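Local coordinates for ribosomal protein S2-related protein (Deinococcus radiodurans, PDB 2JH3) that binds a [4Fe-4S] cluster, has a fold related to chelatases and may act as a sirohydrochlorin ferrochelatase, at residues 396-401 with 450-455; 390-395 with 429-434; 404-409 with 456-461. One frame throughout, in Å; residues are numbered along the deposited sequence.

Contact 1: 396-401 with 450-455; sequences ARRQTG and CAEACT. With SF4 (iron/sulfur cluster), chain E.
The guanidinium of Arg398 meets Glu452 OE2 at its edge, and the oxygen lies in the guanidinium plane. The carboxylate of Glu452 is turned almost square to that plane, 86° apart. Both terminal nitrogens reach the same oxygen end-on. Arg398 NH1 lies 3.0 Å from Glu452 OE2 and is accepted by the syn lone pair of that oxygen. Arg398 NH2, at 3.2 Å from Glu452 OE2, comes from above the carboxylate plane, and its bond is more bent (144°). Glu452 reaches out fully extended, CG anti to the backbone N (chi1 -171°). Outside the pair, Arg398 NE bridges to Glu87 and Glu452 OE1 to Arg56, while Thr395 OG1 also hydrogen-bonds to Glu452 OE2. The salt bridge ties helix 392-398 to the loop that carries two cluster ligands. Cys450 SG binds iron FE1 at 2.3 Å and Cys454 SG binds iron FE2 at 2.4 Å. The cluster-binding set is completed by Cys422 and Cys425. The carboxylate of Glu452 is thus held by several donors at once. Such a network of alternating charges probably favours the ionised form of Glu452, in the short link between two cluster ligands.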
ATOM      1  N   ALA A 396     -15.582   6.477 -18.541  1.00 25.84           N
ATOM      2  CA  ALA A 396     -16.690   5.677 -18.025  1.00 26.43           C
ATOM      3  C   ALA A 396     -17.654   5.252 -19.157  1.00 27.48           C
ATOM      4  O   ALA A 396     -18.096   4.106 -19.196  1.00 25.00           O
ATOM      5  CB  ALA A 396     -17.439   6.439 -16.945  1.00 26.30           C
ATOM      6  N   ARG A 397     -17.947   6.203 -20.041  1.00 27.88           N
ATOM      7  CA  ARG A 397     -18.849   6.002 -21.185  1.00 31.07           C
ATOM      8  C   ARG A 397     -18.331   4.978 -22.207  1.00 30.30           C
ATOM      9  O   ARG A 397     -19.157   4.363 -22.883  1.00 30.23           O
ATOM     10  CB  ARG A 397     -19.065   7.305 -21.921  1.00 31.59           C
ATOM     11  CG  ARG A 397     -20.140   8.161 -21.377  1.00 36.04           C
ATOM     12  CD  ARG A 397     -20.275   9.390 -22.267  1.00 37.91           C
ATOM     13  NE  ARG A 397     -21.075   9.243 -23.490  1.00 42.94           N
ATOM     14  CZ  ARG A 397     -22.403   9.062 -23.531  1.00 43.68           C
ATOM     15  NH1 ARG A 397     -23.091   8.897 -22.410  1.00 47.35           N
ATOM     16  NH2 ARG A 397     -23.040   8.994 -24.699  1.00 44.26           N
ATOM     17  N   ARG A 398     -17.011   4.805 -22.371  1.00 29.61           N
ATOM     18  CA  ARG A 398     -16.538   3.756 -23.289  1.00 29.97           C
ATOM     19  C   ARG A 398     -16.872   2.337 -22.810  1.00 31.21           C
ATOM     20  O   ARG A 398     -16.944   1.402 -23.648  1.00 31.90           O
ATOM     21  CB  ARG A 398     -15.032   3.766 -23.494  1.00 30.66           C
ATOM     22  CG  ARG A 398     -14.495   4.949 -24.176  1.00 30.71           C
ATOM     23  CD  ARG A 398     -13.047   4.712 -24.698  1.00 28.17           C
ATOM     24  NE  ARG A 398     -12.152   4.195 -23.675  1.00 23.82           N
ATOM     25  CZ  ARG A 398     -11.425   4.966 -22.858  1.00 21.75           C
ATOM     26  NH1 ARG A 398     -11.469   6.266 -22.954  1.00 20.85           N
ATOM     27  NH2 ARG A 398     -10.676   4.427 -21.939  1.00 20.30           N
ATOM     28  N   GLN A 399     -17.039   2.166 -21.496  1.00 30.47           N
ATOM     29  CA  GLN A 399     -17.096   0.850 -20.874  1.00 30.88           C
ATOM     30  C   GLN A 399     -18.461   0.177 -21.083  1.00 32.06           C
ATOM     31  O   GLN A 399     -19.496   0.858 -21.292  1.00 29.63           O
ATOM     32  CB  GLN A 399     -16.722   0.916 -19.373  1.00 30.00           C
ATOM     33  CG  GLN A 399     -15.480   1.796 -18.988  1.00 29.45           C
ATOM     34  CD  GLN A 399     -14.250   1.424 -19.726  1.00 28.77           C
ATOM     35  OE1 GLN A 399     -13.516   2.288 -20.180  1.00 27.70           O
ATOM     36  NE2 GLN A 399     -14.009   0.112 -19.887  1.00 25.32           N
ATOM     37  N   THR A 400     -18.414  -1.167 -21.069  1.00 32.85           N
ATOM     38  CA  THR A 400     -19.534  -2.096 -21.406  1.00 33.31           C
ATOM     39  C   THR A 400     -19.479  -3.295 -20.406  1.00 34.19           C
ATOM     40  O   THR A 400     -18.501  -3.466 -19.702  1.00 33.27           O
ATOM     41  CB  THR A 400     -19.525  -2.602 -22.914  1.00 34.49           C
ATOM     42  OG1 THR A 400     -18.211  -2.977 -23.356  1.00 33.92           O
ATOM     43  CG2 THR A 400     -20.005  -1.573 -23.844  1.00 32.00           C
ATOM     44  N   GLY A 401     -20.571  -4.050 -20.262  1.00 34.54           N
ATOM     45  CA  GLY A 401     -20.580  -5.198 -19.385  1.00 35.15           C
ATOM     46  C   GLY A 401     -20.851  -4.781 -17.967  1.00 35.70           C
ATOM     47  O   GLY A 401     -21.438  -3.727 -17.723  1.00 36.25           O
ATOM     48  N   CYS A 450      -0.805  11.745 -14.455  1.00 18.17           N
ATOM     49  CA  CYS A 450      -1.820  10.758 -14.787  1.00 17.45           C
ATOM     50  C   CYS A 450      -2.818  11.450 -15.719  1.00 18.36           C
ATOM     51  O   CYS A 450      -3.459  12.454 -15.322  1.00 18.03           O
ATOM     52  CB  CYS A 450      -2.569  10.186 -13.591  1.00 16.45           C
ATOM     53  SG  CYS A 450      -3.835   9.009 -14.144  1.00 18.19           S
ATOM     54  N   ALA A 451      -2.913  10.944 -16.968  1.00 19.65           N
ATOM     55  CA  ALA A 451      -3.694  11.607 -17.984  1.00 18.10           C
ATOM     56  C   ALA A 451      -5.102  11.020 -18.082  1.00 19.45           C
ATOM     57  O   ALA A 451      -5.954  11.569 -18.810  1.00 19.52           O
ATOM     58  CB  ALA A 451      -2.957  11.507 -19.367  1.00 20.79           C
ATOM     59  N   GLU A 452      -5.370   9.909 -17.375  1.00 18.67           N
ATOM     60  CA  GLU A 452      -6.660   9.202 -17.572  1.00 18.57           C
ATOM     61  C   GLU A 452      -6.823   8.153 -16.452  1.00 17.94           C
ATOM     62  O   GLU A 452      -5.840   7.486 -16.059  1.00 16.61           O
ATOM     63  CB  GLU A 452      -6.764   8.528 -18.977  1.00 19.29           C
ATOM     64  CG  GLU A 452      -8.176   8.006 -19.214  1.00 20.47           C
ATOM     65  CD  GLU A 452      -8.415   7.457 -20.565  1.00 20.13           C
ATOM     66  OE1 GLU A 452      -7.462   7.358 -21.338  1.00 23.43           O
ATOM     67  OE2 GLU A 452      -9.566   7.176 -20.844  1.00 22.95           O
ATOM     68  N   ALA A 453      -8.037   8.033 -15.928  1.00 16.95           N
ATOM     69  CA  ALA A 453      -8.363   7.010 -15.028  1.00 19.13           C
ATOM     70  C   ALA A 453      -8.012   5.646 -15.589  1.00 18.56           C
ATOM     71  O   ALA A 453      -8.442   5.271 -16.681  1.00 18.82           O
ATOM     72  CB  ALA A 453      -9.805   7.084 -14.611  1.00 18.15           C
ATOM     73  N   CYS A 454      -7.275   4.879 -14.772  1.00 19.61           N
ATOM     74  CA  CYS A 454      -6.783   3.509 -15.114  1.00 20.11           C
ATOM     75  C   CYS A 454      -7.758   2.334 -14.814  1.00 20.73           C
ATOM     76  O   CYS A 454      -8.806   2.494 -14.139  1.00 21.24           O
ATOM     77  CB  CYS A 454      -5.415   3.243 -14.408  1.00 19.62           C
ATOM     78  SG  CYS A 454      -5.575   2.983 -12.695  1.00 18.14           S
ATOM     79  N   THR A 455      -7.433   1.141 -15.296  1.00 20.29           N
ATOM     80  CA  THR A 455      -8.372   0.019 -15.119  1.00 21.12           C
ATOM     81  C   THR A 455      -8.538  -0.361 -13.648  1.00 21.21           C
ATOM     82  O   THR A 455      -9.585  -0.815 -13.273  1.00 18.89           O
ATOM     83  CB  THR A 455      -8.045  -1.255 -15.953  1.00 21.97           C
ATOM     84  OG1 THR A 455      -6.751  -1.679 -15.636  1.00 23.92           O
ATOM     85  CG2 THR A 455      -8.126  -0.930 -17.450  1.00 25.74           C
TER
HETATM   86 FE1  SF4 E 650      -3.959   7.493 -12.469  1.00 17.29          FE
HETATM   87 FE2  SF4 E 650      -4.589   4.941 -11.789  1.00 19.25          FE
HETATM   88 FE3  SF4 E 650      -2.440   6.171 -10.701  1.00 17.78          FE
HETATM   89 FE4  SF4 E 650      -4.959   6.951  -9.984  1.00 19.42          FE
HETATM   90  S1  SF4 E 650      -4.006   4.870  -9.571  1.00 16.84           S
HETATM   91  S2  SF4 E 650      -3.219   8.368 -10.511  1.00 17.98           S
HETATM   92  S3  SF4 E 650      -6.084   6.718 -12.001  1.00 17.29           S
HETATM   93  S4  SF4 E 650      -2.647   5.560 -12.909  1.00 18.98           S

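Contact 2: 390-395 with 429-434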
ATOM      1  N   THR A 390      -7.922  12.835 -20.503  1.00 24.74           N
ATOM      2  CA  THR A 390      -9.276  12.412 -20.834  1.00 24.63           C
ATOM      3  C   THR A 390     -10.145  12.528 -19.566  1.00 24.03           C
ATOM      4  O   THR A 390      -9.814  11.979 -18.536  1.00 25.05           O
ATOM      5  CB  THR A 390      -9.183  10.983 -21.349  1.00 23.61           C
ATOM      6  OG1 THR A 390      -8.232  10.942 -22.470  1.00 25.62           O
ATOM      7  CG2 THR A 390     -10.561  10.365 -21.683  1.00 24.41           C
ATOM      8  N   PRO A 391     -11.259  13.269 -19.610  1.00 25.52           N
ATOM      9  CA  PRO A 391     -12.111  13.400 -18.432  1.00 25.50           C
ATOM     10  C   PRO A 391     -12.755  12.102 -18.018  1.00 24.86           C
ATOM     11  O   PRO A 391     -12.971  11.249 -18.877  1.00 25.64           O
ATOM     12  CB  PRO A 391     -13.230  14.307 -18.935  1.00 26.54           C
ATOM     13  CG  PRO A 391     -13.189  14.192 -20.289  1.00 26.51           C
ATOM     14  CD  PRO A 391     -11.824  13.991 -20.742  1.00 25.81           C
ATOM     15  N   TRP A 392     -13.034  11.953 -16.741  1.00 25.84           N
ATOM     16  CA  TRP A 392     -13.636  10.756 -16.213  1.00 26.30           C
ATOM     17  C   TRP A 392     -14.855  10.275 -17.004  1.00 27.46           C
ATOM     18  O   TRP A 392     -14.965   9.088 -17.336  1.00 25.70           O
ATOM     19  CB  TRP A 392     -14.033  10.958 -14.742  1.00 26.23           C
ATOM     20  CG  TRP A 392     -15.004   9.961 -14.336  1.00 25.08           C
ATOM     21  CD1 TRP A 392     -16.406  10.044 -14.406  1.00 23.37           C
ATOM     22  CD2 TRP A 392     -14.711   8.649 -13.892  1.00 24.61           C
ATOM     23  NE1 TRP A 392     -16.963   8.842 -13.931  1.00 24.28           N
ATOM     24  CE2 TRP A 392     -15.952   7.981 -13.645  1.00 21.63           C
ATOM     25  CE3 TRP A 392     -13.532   7.964 -13.646  1.00 23.85           C
ATOM     26  CZ2 TRP A 392     -16.007   6.697 -13.191  1.00 24.79           C
ATOM     27  CZ3 TRP A 392     -13.608   6.675 -13.189  1.00 24.78           C
ATOM     28  CH2 TRP A 392     -14.828   6.035 -13.012  1.00 24.86           C
ATOM     29  N   MET A 393     -15.796  11.164 -17.316  1.00 28.57           N
ATOM     30  CA  MET A 393     -17.058  10.676 -17.917  1.00 29.42           C
ATOM     31  C   MET A 393     -16.837  10.041 -19.297  1.00 28.64           C
ATOM     32  O   MET A 393     -17.504   9.102 -19.715  1.00 26.20           O
ATOM     33  CB  MET A 393     -18.089  11.817 -18.012  1.00 32.83           C
ATOM     34  CG  MET A 393     -19.515  11.384 -17.496  1.00 38.85           C
ATOM     35  SD  MET A 393     -20.064   9.639 -17.808  1.00 49.76           S
ATOM     36  CE  MET A 393     -20.695   9.269 -16.142  1.00 45.25           C
ATOM     37  N   SER A 394     -15.881  10.565 -20.029  1.00 27.37           N
ATOM     38  CA  SER A 394     -15.468   9.946 -21.239  1.00 28.02           C
ATOM     39  C   SER A 394     -14.878   8.476 -21.124  1.00 27.91           C
ATOM     40  O   SER A 394     -15.274   7.551 -21.872  1.00 27.33           O
ATOM     41  CB  SER A 394     -14.514  10.933 -21.916  1.00 28.03           C
ATOM     42  OG  SER A 394     -14.071  10.314 -23.048  1.00 31.81           O
ATOM     43  N   THR A 395     -13.959   8.244 -20.178  1.00 26.59           N
ATOM     44  CA  THR A 395     -13.567   6.886 -19.845  1.00 25.79           C
ATOM     45  C   THR A 395     -14.744   6.025 -19.489  1.00 26.01           C
ATOM     46  O   THR A 395     -14.863   4.913 -20.014  1.00 26.73           O
ATOM     47  CB  THR A 395     -12.609   6.885 -18.632  1.00 25.25           C
ATOM     48  OG1 THR A 395     -11.597   7.821 -18.869  1.00 21.79           O
ATOM     49  CG2 THR A 395     -11.975   5.511 -18.359  1.00 25.27           C
ATOM     50  N   ARG A 429      -3.378  12.992 -10.718  1.00 19.38           N
ATOM     51  CA  ARG A 429      -4.591  12.891 -11.595  1.00 18.12           C
ATOM     52  C   ARG A 429      -5.006  14.194 -12.198  1.00 18.48           C
ATOM     53  O   ARG A 429      -5.887  14.888 -11.723  1.00 17.97           O
ATOM     54  CB  ARG A 429      -5.725  12.154 -10.864  1.00 20.02           C
ATOM     55  CG  ARG A 429      -6.148  12.709  -9.537  1.00 23.26           C
ATOM     56  CD  ARG A 429      -7.059  11.694  -8.847  1.00 22.21           C
ATOM     57  NE  ARG A 429      -7.604  12.114  -7.541  1.00 20.01           N
ATOM     58  CZ  ARG A 429      -6.950  11.978  -6.392  1.00 22.13           C
ATOM     59  NH1 ARG A 429      -7.542  12.318  -5.262  1.00 27.29           N
ATOM     60  NH2 ARG A 429      -5.710  11.468  -6.344  1.00 24.35           N
ATOM     61  N   LEU A 430      -4.387  14.512 -13.319  1.00 21.04           N
ATOM     62  CA  LEU A 430      -4.678  15.716 -14.079  1.00 20.53           C
ATOM     63  C   LEU A 430      -6.149  15.785 -14.521  1.00 21.04           C
ATOM     64  O   LEU A 430      -6.757  16.863 -14.626  1.00 21.40           O
ATOM     65  CB  LEU A 430      -3.823  15.711 -15.314  1.00 21.11           C
ATOM     66  CG  LEU A 430      -2.525  16.515 -15.362  1.00 24.64           C
ATOM     67  CD1 LEU A 430      -1.852  16.843 -14.038  1.00 19.90           C
ATOM     68  CD2 LEU A 430      -1.627  15.964 -16.450  1.00 20.26           C
ATOM     69  N   TRP A 431      -6.692  14.608 -14.753  1.00 22.24           N
ATOM     70  CA  TRP A 431      -8.034  14.456 -15.283  1.00 22.56           C
ATOM     71  C   TRP A 431      -9.070  14.815 -14.223  1.00 23.66           C
ATOM     72  O   TRP A 431     -10.242  14.944 -14.532  1.00 24.52           O
ATOM     73  CB  TRP A 431      -8.249  13.023 -15.783  1.00 21.16           C
ATOM     74  CG  TRP A 431      -7.988  11.905 -14.718  1.00 19.65           C
ATOM     75  CD1 TRP A 431      -6.829  11.210 -14.577  1.00 17.68           C
ATOM     76  CD2 TRP A 431      -8.884  11.388 -13.739  1.00 21.59           C
ATOM     77  NE1 TRP A 431      -6.909  10.346 -13.525  1.00 21.04           N
ATOM     78  CE2 TRP A 431      -8.174  10.394 -13.015  1.00 19.99           C
ATOM     79  CE3 TRP A 431     -10.232  11.644 -13.396  1.00 20.95           C
ATOM     80  CZ2 TRP A 431      -8.742   9.680 -11.952  1.00 23.46           C
ATOM     81  CZ3 TRP A 431     -10.804  10.885 -12.375  1.00 17.89           C
ATOM     82  CH2 TRP A 431     -10.068   9.929 -11.665  1.00 20.73           C
ATOM     83  N   ALA A 432      -8.661  14.828 -12.958  1.00 23.38           N
ATOM     84  CA  ALA A 432      -9.548  15.166 -11.848  1.00 23.54           C
ATOM     85  C   ALA A 432      -9.308  16.613 -11.349  1.00 24.92           C
ATOM     86  O   ALA A 432      -9.747  16.977 -10.278  1.00 25.94           O
ATOM     87  CB  ALA A 432      -9.364  14.152 -10.746  1.00 24.44           C
ATOM     88  N   GLY A 433      -8.542  17.398 -12.089  1.00 22.61           N
ATOM     89  CA  GLY A 433      -8.232  18.789 -11.701  1.00 22.85           C
ATOM     90  C   GLY A 433      -7.078  18.953 -10.734  1.00 23.19           C
ATOM     91  O   GLY A 433      -6.770  20.044 -10.271  1.00 23.86           O
ATOM     92  N   HIS A 434      -6.384  17.870 -10.443  1.00 22.40           N
ATOM     93  CA  HIS A 434      -5.166  18.004  -9.642  1.00 21.77           C
ATOM     94  C   HIS A 434      -4.096  18.549 -10.553  1.00 20.24           C
ATOM     95  O   HIS A 434      -3.988  18.168 -11.686  1.00 21.39           O
ATOM     96  CB  HIS A 434      -4.780  16.651  -9.067  1.00 22.49           C
ATOM     97  CG  HIS A 434      -5.654  16.188  -7.948  1.00 25.01           C
ATOM     98  ND1 HIS A 434      -5.157  15.528  -6.854  1.00 30.79           N
ATOM     99  CD2 HIS A 434      -6.999  16.316  -7.739  1.00 28.69           C
ATOM    100  CE1 HIS A 434      -6.150  15.283  -6.001  1.00 30.21           C
ATOM    101  NE2 HIS A 434      -7.273  15.758  -6.516  1.00 25.95           N
TER
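Trp392 and Trp431 lie side by side within the 4Fe-4S cluster-binding domain, and their side chains point the same way. Trp392 belongs to the first turn of helix 392-398, with Pro391 as its N-cap residue. Trp431 sits on a short 3-10 turn after strand 427-429 and lines the pocket of the iron-sulfur cluster. The six-membered ring of Trp431 leads the approach: its CZ3 lies 4.0 Å from CB of Trp392. The same CZ3 is 4.2 Å from Trp392 CE3, which is the closest the two rings come. Trp392 holds CG anti to its own backbone N (chi1 161°). Its ring therefore rises beside Trp431 and reaches Leu458 and Val461 of helix 455-467. Trp431 takes a different rotamer, with CG between its backbone N and carbonyl carbon (chi1 56°), and CZ3 of its ring leans to Trp392 CB.

One face of the Trp431 indole is covered from within its own segment. Arg429 CB stands 3.4 Å above the ring plane and Ala432 CB 3.8 Å above it, both nearer the ring's border than its middle. Beyond the two segments, Trp431 packs on Cys450 and Leu457. The pair therefore joins the start of helix 392-398 to the wall of the cluster pocket by apolar contact, with no hydrogen bond between the segments. At the base of the Trp431 side chain, CB touches the backbone carbonyl of Thr390, with Thr390 O 3.3 Å away.

Contact 3: 404-409 with 456-461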
ATOM      1  N   ALA A 404     -19.778  -1.118 -17.072  1.00 32.55           N
ATOM      2  CA  ALA A 404     -20.529   0.098 -17.457  1.00 32.64           C
ATOM      3  C   ALA A 404     -21.202   0.772 -16.268  1.00 32.21           C
ATOM      4  O   ALA A 404     -21.605   1.908 -16.309  1.00 32.28           O
ATOM      5  CB  ALA A 404     -21.572  -0.252 -18.421  1.00 31.78           C
ATOM      6  N   ARG A 405     -21.434  -0.019 -15.257  1.00 33.17           N
ATOM      7  CA  ARG A 405     -21.924   0.442 -13.980  1.00 33.89           C
ATOM      8  C   ARG A 405     -21.118   1.634 -13.420  1.00 33.24           C
ATOM      9  O   ARG A 405     -21.661   2.416 -12.641  1.00 33.41           O
ATOM     10  CB  ARG A 405     -21.861  -0.744 -13.023  1.00 34.87           C
ATOM     11  CG  ARG A 405     -22.914  -0.842 -12.053  0.75 40.04           C
ATOM     12  CD  ARG A 405     -24.253  -1.298 -12.639  0.75 45.42           C
ATOM     13  NE  ARG A 405     -25.284  -0.726 -11.774  1.00 47.68           N
ATOM     14  CZ  ARG A 405     -26.304   0.041 -12.159  1.00 49.38           C
ATOM     15  NH1 ARG A 405     -26.576   0.323 -13.463  1.00 46.36           N
ATOM     16  NH2 ARG A 405     -27.082   0.512 -11.198  1.00 49.74           N
ATOM     17  N   VAL A 406     -19.841   1.811 -13.832  1.00 32.02           N
ATOM     18  CA  VAL A 406     -19.097   3.036 -13.424  1.00 30.57           C
ATOM     19  C   VAL A 406     -19.800   4.325 -13.829  1.00 30.03           C
ATOM     20  O   VAL A 406     -19.605   5.367 -13.212  1.00 28.24           O
ATOM     21  CB  VAL A 406     -17.595   3.065 -13.955  1.00 30.08           C
ATOM     22  CG1 VAL A 406     -16.809   1.933 -13.340  1.00 29.72           C
ATOM     23  CG2 VAL A 406     -17.508   3.036 -15.427  1.00 28.39           C
ATOM     24  N   GLN A 407     -20.619   4.236 -14.882  1.00 29.59           N
ATOM     25  CA  GLN A 407     -21.429   5.338 -15.378  1.00 30.65           C
ATOM     26  C   GLN A 407     -22.463   5.934 -14.371  1.00 30.51           C
ATOM     27  O   GLN A 407     -22.998   7.010 -14.599  1.00 31.36           O
ATOM     28  CB  GLN A 407     -22.153   4.926 -16.660  1.00 29.82           C
ATOM     29  CG  GLN A 407     -21.255   4.804 -17.886  1.00 31.70           C
ATOM     30  CD  GLN A 407     -21.812   3.884 -19.008  1.00 32.72           C
ATOM     31  OE1 GLN A 407     -23.029   3.778 -19.189  1.00 33.48           O
ATOM     32  NE2 GLN A 407     -20.916   3.243 -19.766  1.00 31.42           N
ATOM     33  N   ARG A 408     -22.706   5.238 -13.290  1.00 30.84           N
ATOM     34  CA  ARG A 408     -23.671   5.623 -12.292  1.00 31.76           C
ATOM     35  C   ARG A 408     -23.021   6.345 -11.129  1.00 32.60           C
ATOM     36  O   ARG A 408     -23.719   6.933 -10.319  1.00 31.99           O
ATOM     37  CB  ARG A 408     -24.347   4.346 -11.713  1.00 31.89           C
ATOM     38  CG  ARG A 408     -24.884   3.371 -12.727  1.00 34.77           C
ATOM     39  CD  ARG A 408     -26.237   3.750 -13.342  1.00 42.04           C
ATOM     40  NE  ARG A 408     -26.086   4.692 -14.441  1.00 43.87           N
ATOM     41  CZ  ARG A 408     -26.481   5.955 -14.386  1.00 48.28           C
ATOM     42  NH1 ARG A 408     -27.101   6.432 -13.288  1.00 50.37           N
ATOM     43  NH2 ARG A 408     -26.273   6.748 -15.438  1.00 48.22           N
ATOM     44  N   ALA A 409     -21.685   6.245 -11.003  1.00 31.73           N
ATOM     45  CA  ALA A 409     -20.979   6.887  -9.903  1.00 31.98           C
ATOM     46  C   ALA A 409     -21.130   8.405  -9.963  1.00 31.63           C
ATOM     47  O   ALA A 409     -20.960   9.006 -11.023  1.00 30.82           O
ATOM     48  CB  ALA A 409     -19.483   6.491  -9.920  1.00 31.99           C
ATOM     49  N   VAL A 456      -7.528  -0.115 -12.814  1.00 20.65           N
ATOM     50  CA  VAL A 456      -7.616  -0.469 -11.393  1.00 19.89           C
ATOM     51  C   VAL A 456      -8.614   0.468 -10.678  1.00 21.52           C
ATOM     52  O   VAL A 456      -9.458   0.000  -9.855  1.00 20.25           O
ATOM     53  CB  VAL A 456      -6.243  -0.519 -10.741  1.00 19.92           C
ATOM     54  CG1 VAL A 456      -6.335  -0.560  -9.188  1.00 20.22           C
ATOM     55  CG2 VAL A 456      -5.466  -1.771 -11.215  1.00 18.37           C
ATOM     56  N   LEU A 457      -8.569   1.763 -11.003  1.00 18.51           N
ATOM     57  CA  LEU A 457      -9.503   2.719 -10.450  1.00 20.37           C
ATOM     58  C   LEU A 457     -10.928   2.483 -10.967  1.00 20.70           C
ATOM     59  O   LEU A 457     -11.880   2.578 -10.181  1.00 18.64           O
ATOM     60  CB  LEU A 457      -9.091   4.166 -10.792  1.00 19.29           C
ATOM     61  CG  LEU A 457     -10.084   5.281 -10.394  1.00 21.02           C
ATOM     62  CD1 LEU A 457     -10.342   5.220  -8.871  1.00 20.27           C
ATOM     63  CD2 LEU A 457      -9.534   6.658 -10.719  1.00 19.94           C
ATOM     64  N   LEU A 458     -11.071   2.154 -12.264  1.00 20.50           N
ATOM     65  CA  LEU A 458     -12.410   1.843 -12.822  1.00 21.55           C
ATOM     66  C   LEU A 458     -13.031   0.653 -12.088  1.00 21.20           C
ATOM     67  O   LEU A 458     -14.203   0.663 -11.728  1.00 20.56           O
ATOM     68  CB  LEU A 458     -12.330   1.505 -14.299  1.00 23.08           C
ATOM     69  CG  LEU A 458     -11.983   2.649 -15.207  1.00 26.03           C
ATOM     70  CD1 LEU A 458     -11.495   2.198 -16.548  1.00 29.06           C
ATOM     71  CD2 LEU A 458     -13.160   3.549 -15.387  1.00 26.30           C
ATOM     72  N   ALA A 459     -12.267  -0.394 -11.868  1.00 20.75           N
ATOM     73  CA  ALA A 459     -12.817  -1.547 -11.097  1.00 22.48           C
ATOM     74  C   ALA A 459     -13.188  -1.214  -9.635  1.00 24.44           C
ATOM     75  O   ALA A 459     -14.160  -1.747  -9.054  1.00 23.72           O
ATOM     76  CB  ALA A 459     -11.781  -2.672 -11.127  1.00 23.11           C
ATOM     77  N   ALA A 460     -12.403  -0.348  -9.014  1.00 24.77           N
ATOM     78  CA  ALA A 460     -12.695   0.089  -7.615  1.00 25.69           C
ATOM     79  C   ALA A 460     -13.993   0.929  -7.579  1.00 25.64           C
ATOM     80  O   ALA A 460     -14.812   0.816  -6.624  1.00 23.68           O
ATOM     81  CB  ALA A 460     -11.511   0.879  -7.045  1.00 25.86           C
ATOM     82  N   VAL A 461     -14.204   1.756  -8.605  1.00 24.65           N
ATOM     83  CA  VAL A 461     -15.425   2.525  -8.664  1.00 26.58           C
ATOM     84  C   VAL A 461     -16.606   1.618  -8.952  1.00 28.84           C
ATOM     85  O   VAL A 461     -17.693   1.731  -8.323  1.00 27.91           O
ATOM     86  CB  VAL A 461     -15.369   3.662  -9.720  1.00 26.60           C
ATOM     87  CG1 VAL A 461     -16.744   4.291  -9.848  1.00 26.76           C
ATOM     88  CG2 VAL A 461     -14.380   4.698  -9.278  1.00 28.54           C
TER
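A 3-10 turn packs against an alpha helix here, within the 4Fe-4S cluster-binding domain. Residues 404-408 form the end of the 3-10 turn, and 456-461 lie in helix 455-467, whose Leu457 lines the cluster pocket. The backbones come nearest at Val406 and Val461, with their CA atoms 6.0 Å apart. Val406 is the main contributor from the turn. It points its side chain at the helix. Both methyl groups touch Leu458, CG1 at its backbone oxygen and CG2 at its side chain, and CG1 also meets Val461. Val406 CG1 lies 3.3 Å from the carbonyl oxygen Leu458 O. The two CG1 atoms of Val406 and Val461 are 4.2 Å apart. Val406 CG2 faces the end of Leu458, at 4.4 Å from Leu458 CD2.

The closest approach between two side chains is Ala409 CB to Val461 CG1, 3.5 Å. The torsion of Val461 explains this: CG1 stands anti to the backbone N (chi1 172°), and this branch serves both Ala409 and Val406. All four touching side chains are buried and apolar, and no hydrogen bond links the two segments. The turn keeps its own shape through backbone bonds, such as Ala409 N to Val406 O.

On the side of helix 392-398, Val406 and Leu458 both touch Trp392. On the side of helix 411-422, Ala409 packs on Val414 and Val461 on Val417. The contact thus lies where helix 455-467 meets these two helices.

From the N terminus, the chain first reaches 390-395, then 396-401 and 404-409, all before helix 411-422. The partners follow in the same order: 429-434, 450-455 and 456-461. Contact 2 closes a loop of 33 residues, contact 1 one of 48 and contact 3 one of 46. All three loops cross one another and none nests. Contacts 1 and 2 share helix 392-398 and meet where Thr390 N probably bonds to Ala451 O. Contacts 1 and 3 are joined through Gln407 NE2 and Ala396 O. Together they tie helix 392-398 and the following turn to the cluster loops and helix 455-467.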